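Local coordinates for protein mevalonate kinase, putative (Leishmania major, PDB 2HFS) that probably catalyses the ATP-dependent phosphorylation of (R)-mevalonate to (R)-5-phosphomevalonate, an early step of isoprenoid and sterol biosynthesis, at residues G166-Y170 / K180-F184; A34-V38 / V230-R234. All blocks are in the same frame, centred on the assembly; numbering follows the deposited sequence.

In the fold
Both contacts meet on one mixed sheet, where strands 166-172 and 36-52 run antiparallel as neighbours; their centres lie about 10 Å apart. Contact 1 joins the two strands of a hairpin through backbone hydrogen bonds, with an apolar face inside and Lys180 and Pro181 exposed. Contact 2 lays helix 216-239 on that sheet without backbone hydrogen bonds between helix and strand, mostly through side chains: a buried apolar patch around Ile37 and Val230, closed at the margin by the pair Glu35 and Arg234. The link between them is direct: Tyr170 O lies 2.7 Å from Ala36 N, a probable hydrogen bond. Leu169 belongs to contact 1 yet packs on both Glu35 and Arg234 of contact 2.

Contact 1: G166-Y170 / K180-F184; sequences GLILY and KPIAF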
loop_
_atom_site.group_PDB
_atom_site.type_symbol
_atom_site.label_atom_id
_atom_site.label_comp_id
_atom_site.label_asym_id
_atom_site.label_seq_id
_atom_site.Cartn_x
_atom_site.Cartn_y
_atom_site.Cartn_z
ATOM N N GLY A 166 -0.796 6.530 8.271
ATOM C CA GLY A 166 -1.577 6.119 9.447
ATOM C C GLY A 166 -2.574 5.013 9.140
ATOM O O GLY A 166 -2.479 4.373 8.109
ATOM N N LEU A 167 -3.506 4.765 10.056
ATOM C CA LEU A 167 -4.565 3.799 9.816
ATOM C C LEU A 167 -5.750 4.505 9.202
ATOM O O LEU A 167 -6.037 5.665 9.534
ATOM C CB LEU A 167 -4.984 3.101 11.106
ATOM C CG LEU A 167 -3.952 2.241 11.822
ATOM C CD1 LEU A 167 -4.618 1.556 13.001
ATOM C CD2 LEU A 167 -3.283 1.199 10.910
ATOM N N ILE A 168 -6.424 3.800 8.302
ATOM C CA ILE A 168 -7.467 4.375 7.462
ATOM C C ILE A 168 -8.596 3.377 7.283
ATOM O O ILE A 168 -8.369 2.239 6.868
ATOM C CB ILE A 168 -6.883 4.794 6.099
ATOM C CG1 ILE A 168 -5.861 5.922 6.304
ATOM C CG2 ILE A 168 -7.999 5.189 5.090
ATOM C CD1 ILE A 168 -5.198 6.426 5.051
ATOM N N LEU A 169 -9.808 3.832 7.592
ATOM C CA LEU A 169 -11.015 3.058 7.349
ATOM C C LEU A 169 -11.465 3.287 5.914
ATOM O O LEU A 169 -11.672 4.431 5.487
ATOM C CB LEU A 169 -12.114 3.465 8.339
ATOM C CG LEU A 169 -13.330 2.550 8.527
ATOM C CD1 LEU A 169 -12.927 1.219 9.190
ATOM C CD2 LEU A 169 -14.379 3.279 9.367
ATOM N N TYR A 170 -11.614 2.188 5.179
ATOM C CA TYR A 170 -11.860 2.198 3.739
ATOM C C TYR A 170 -13.103 1.387 3.431
ATOM O O TYR A 170 -13.190 0.209 3.778
ATOM C CB TYR A 170 -10.609 1.652 3.027
ATOM C CG TYR A 170 -10.722 0.992 1.646
ATOM C CD1 TYR A 170 -9.945 -0.131 1.353
ATOM C CD2 TYR A 170 -11.530 1.509 0.630
ATOM C CE1 TYR A 170 -9.986 -0.743 0.114
ATOM C CE2 TYR A 170 -11.577 0.901 -0.631
ATOM C CZ TYR A 170 -10.798 -0.226 -0.875
ATOM O OH TYR A 170 -10.813 -0.864 -2.101
ATOM N N LYS A 180 -11.750 7.467 5.999
ATOM C CA LYS A 180 -11.561 8.294 7.195
ATOM C C LYS A 180 -10.429 7.752 8.053
ATOM O O LYS A 180 -10.184 6.549 8.061
ATOM C CB LYS A 180 -12.850 8.432 8.019
ATOM C CG LYS A 180 -13.795 7.240 7.979
ATOM C CD LYS A 180 -15.248 7.700 8.233
ATOM C CE LYS A 180 -16.267 6.855 7.453
ATOM N NZ LYS A 180 -16.676 5.612 8.179
ATOM N N PRO A 181 -9.735 8.637 8.769
ATOM C CA PRO A 181 -8.614 8.226 9.605
ATOM C C PRO A 181 -9.082 7.483 10.848
ATOM O O PRO A 181 -10.205 7.708 11.328
ATOM C CB PRO A 181 -7.955 9.552 10.000
ATOM C CG PRO A 181 -9.073 10.575 9.931
ATOM C CD PRO A 181 -9.986 10.093 8.845
ATOM N N ILE A 182 -8.214 6.615 11.358
ATOM C CA ILE A 182 -8.482 5.856 12.554
ATOM C C ILE A 182 -7.476 6.284 13.607
ATOM O O ILE A 182 -6.266 6.099 13.443
ATOM C CB ILE A 182 -8.374 4.323 12.278
ATOM C CG1 ILE A 182 -9.454 3.868 11.305
ATOM C CG2 ILE A 182 -8.439 3.531 13.585
ATOM C CD1 ILE A 182 -9.258 2.453 10.758
ATOM N N ALA A 183 -7.984 6.871 14.688
ATOM C CA ALA A 183 -7.143 7.231 15.832
ATOM C C ALA A 183 -6.591 5.991 16.547
ATOM O O ALA A 183 -7.328 5.036 16.814
ATOM C CB ALA A 183 -7.922 8.134 16.808
ATOM N N PHE A 184 -5.288 6.001 16.831
ATOM C CA PHE A 184 -4.604 4.878 17.487
ATOM C C PHE A 184 -3.372 5.369 18.248
ATOM O O PHE A 184 -2.617 6.201 17.732
ATOM C CB PHE A 184 -4.224 3.784 16.471
ATOM C CG PHE A 184 -3.845 2.478 17.108
ATOM C CD1 PHE A 184 -2.562 1.971 16.978
ATOM C CD2 PHE A 184 -4.768 1.759 17.869
ATOM C CE1 PHE A 184 -2.207 0.762 17.587
ATOM C CE2 PHE A 184 -4.412 0.552 18.488
ATOM C CZ PHE A 184 -3.134 0.056 18.338
HETATM O O HOH W 1 -3.401 5.818 12.670
#
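Ile182 and Leu169 form the dense part of this hairpin contact. The Ile182 side chain leans along strand 166-172 toward Leu169, CG1 being anti to the carbonyl carbon (chi1 -65°), and this carries CD1 to 3.5 Å from Leu169 N and over the peptide between Ile168 and Leu169. The Leu169 side chain crosses it at about a right angle. Two residues along the strand, Leu167 CB and Ile182 CB are 3.8 Å apart, and Leu167 CD1 continues the apolar row by reaching Phe184 CB obliquely.

The backbone is tied most regularly at Leu169 and Lys180, an antiparallel hydrogen-bonded pair. Leu169 N gives its hydrogen to Lys180 O at 2.8 Å, almost in line with the carbonyl, and Lys180 N returns a bond to Leu169 O at 3.1 Å. Toward Phe184 the ladder opens. Ile182 N still reaches Leu167 O at 3.0 Å, but from 49° above the carbonyl plane, and a water bridges Leu167 N and Ile182 O.

The Lys180 edge is the solvent side. The bent Lys180 chain lies alongside Leu169, pointing the same way, with NZ 3.5 Å from Leu169 CD2, a plain van der Waals approach to a methyl group. Pro181 is likewise exposed and covers little.

Leu167, Ile182 and Phe184 all pack on Leu237 of helix 216-239. Beyond the hairpin, strand 166-172 pairs antiparallel with strand 36-52 through Gly166, Ile168 and Tyr170, while Phe184 N is hydrogen-bonded to Ser327 OG near the C-terminus.

Contact 2: A34-V38 / V230-R234; sequences AEAIV and VSQAR
Glu35 OE1 takes a hydrogen from Arg234 NH1 at 2.9 Å, a salt bridge that uses the syn lone pair of the carboxylate. The bond is bent, and the oxygen approaches the guanidinium edge somewhat out of its plane; the two flat groups are turned 39° against each other. The bend of Arg234 at chi3 (56°) turns NE aside from Glu35 OE1 and lets NH1 come round to it; CD, one bond before NE, also lies 3.2 Å from OE1. Arg171 makes a weak, long ion pair with the other oxygen, OE2, so positive charge probably stabilises the carboxylate from two residues.

Beside the salt bridge, toward Ile37, the contact is apolar. Ile37 points CD1 at the helix, 3.9 Å from Ala233 CB and 4.2 Å from Val230 CG2. That valine methyl also lies 3.6 Å from Glu35 O, a carbonyl that is hydrogen-bonded to Tyr226 OH one helical turn earlier. Residues 230, 233 and 234 thus present one side of the helix to the strand.

The axes of strand 36-38 and helix 230-234 are 9.5 Å apart, with 45° between their directions. The long helix 216-239 thus lies against one face of the mixed sheet through Ile37, Val230 and Ala233, consistent with the two-domain alpha/beta build of GHMP kinases.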
loop_
_atom_site.group_PDB
_atom_site.type_symbol
_atom_site.label_atom_id
_atom_site.label_comp_id
_atom_site.label_asym_id
_atom_site.label_seq_id
_atom_site.Cartn_x
_atom_site.Cartn_y
_atom_site.Cartn_z
ATOM N N ALA A 34 -17.940 -4.285 2.571
ATOM C CA ALA A 34 -17.433 -4.437 3.934
ATOM C C ALA A 34 -16.442 -3.324 4.228
ATOM O O ALA A 34 -15.865 -2.749 3.315
ATOM C CB ALA A 34 -16.780 -5.811 4.103
ATOM N N GLU A 35 -16.258 -2.999 5.498
ATOM C CA GLU A 35 -15.255 -2.003 5.878
ATOM C C GLU A 35 -13.872 -2.656 5.822
ATOM O O GLU A 35 -13.736 -3.847 6.112
ATOM C CB GLU A 35 -15.516 -1.471 7.285
ATOM C CG GLU A 35 -16.920 -0.913 7.539
ATOM C CD GLU A 35 -17.058 -0.248 8.901
ATOM O OE1 GLU A 35 -16.157 -0.376 9.759
ATOM O OE2 GLU A 35 -18.078 0.421 9.127
ATOM N N ALA A 36 -12.861 -1.878 5.441
ATOM C CA ALA A 36 -11.474 -2.347 5.396
ATOM C C ALA A 36 -10.566 -1.437 6.229
ATOM O O ALA A 36 -10.863 -0.262 6.429
ATOM C CB ALA A 36 -10.977 -2.440 3.942
ATOM N N ILE A 37 -9.486 -1.995 6.753
ATOM C CA ILE A 37 -8.514 -1.216 7.486
ATOM C C ILE A 37 -7.216 -1.296 6.697
ATOM O O ILE A 37 -6.659 -2.382 6.483
ATOM C CB ILE A 37 -8.357 -1.699 8.966
ATOM C CG1 ILE A 37 -9.709 -1.659 9.715
ATOM C CG2 ILE A 37 -7.288 -0.857 9.705
ATOM C CD1 ILE A 37 -9.702 -2.265 11.169
ATOM N N VAL A 38 -6.771 -0.132 6.242
ATOM C CA VAL A 38 -5.534 0.007 5.499
ATOM C C VAL A 38 -4.537 0.821 6.316
ATOM O O VAL A 38 -4.903 1.768 7.036
ATOM C CB VAL A 38 -5.759 0.660 4.120
ATOM C CG1 VAL A 38 -4.451 0.754 3.355
ATOM C CG2 VAL A 38 -6.783 -0.128 3.310
ATOM N N VAL A 230 -14.113 -7.310 11.457
ATOM C CA VAL A 230 -13.669 -5.923 11.298
ATOM C C VAL A 230 -14.244 -5.024 12.402
ATOM O O VAL A 230 -13.554 -4.159 12.920
ATOM C CB VAL A 230 -13.896 -5.374 9.853
ATOM C CG1 VAL A 230 -15.387 -5.266 9.510
ATOM C CG2 VAL A 230 -13.177 -4.068 9.666
ATOM N N SER A 231 -15.502 -5.270 12.778
ATOM C CA SER A 231 -16.149 -4.575 13.895
ATOM C C SER A 231 -15.296 -4.716 15.143
ATOM O O SER A 231 -15.004 -3.743 15.866
ATOM C CB SER A 231 -17.529 -5.195 14.133
ATOM O OG SER A 231 -18.226 -4.550 15.184
ATOM N N GLN A 232 -14.888 -5.950 15.391
ATOM C CA GLN A 232 -14.097 -6.252 16.554
ATOM C C GLN A 232 -12.701 -5.657 16.417
ATOM O O GLN A 232 -12.155 -5.153 17.393
ATOM C CB GLN A 232 -14.075 -7.755 16.795
ATOM C CG GLN A 232 -15.441 -8.304 17.228
ATOM C CD GLN A 232 -15.391 -9.774 17.589
ATOM O OE1 GLN A 232 -15.442 -10.637 16.713
ATOM N NE2 GLN A 232 -15.297 -10.068 18.884
ATOM N N ALA A 233 -12.145 -5.677 15.207
ATOM C CA ALA A 233 -10.825 -5.083 14.956
ATOM C C ALA A 233 -10.788 -3.591 15.291
ATOM O O ALA A 233 -9.844 -3.097 15.920
ATOM C CB ALA A 233 -10.395 -5.324 13.522
ATOM N N ARG A 234 -11.837 -2.882 14.892
ATOM C CA ARG A 234 -11.993 -1.477 15.243
ATOM C C ARG A 234 -11.978 -1.294 16.774
ATOM O O ARG A 234 -11.299 -0.403 17.305
ATOM C CB ARG A 234 -13.269 -0.919 14.617
ATOM C CG ARG A 234 -13.217 -0.891 13.089
ATOM C CD ARG A 234 -14.371 -0.131 12.417
ATOM N NE ARG A 234 -14.487 1.249 12.895
ATOM C CZ ARG A 234 -15.504 2.064 12.611
ATOM N NH1 ARG A 234 -16.506 1.650 11.841
ATOM N NH2 ARG A 234 -15.518 3.304 13.095
#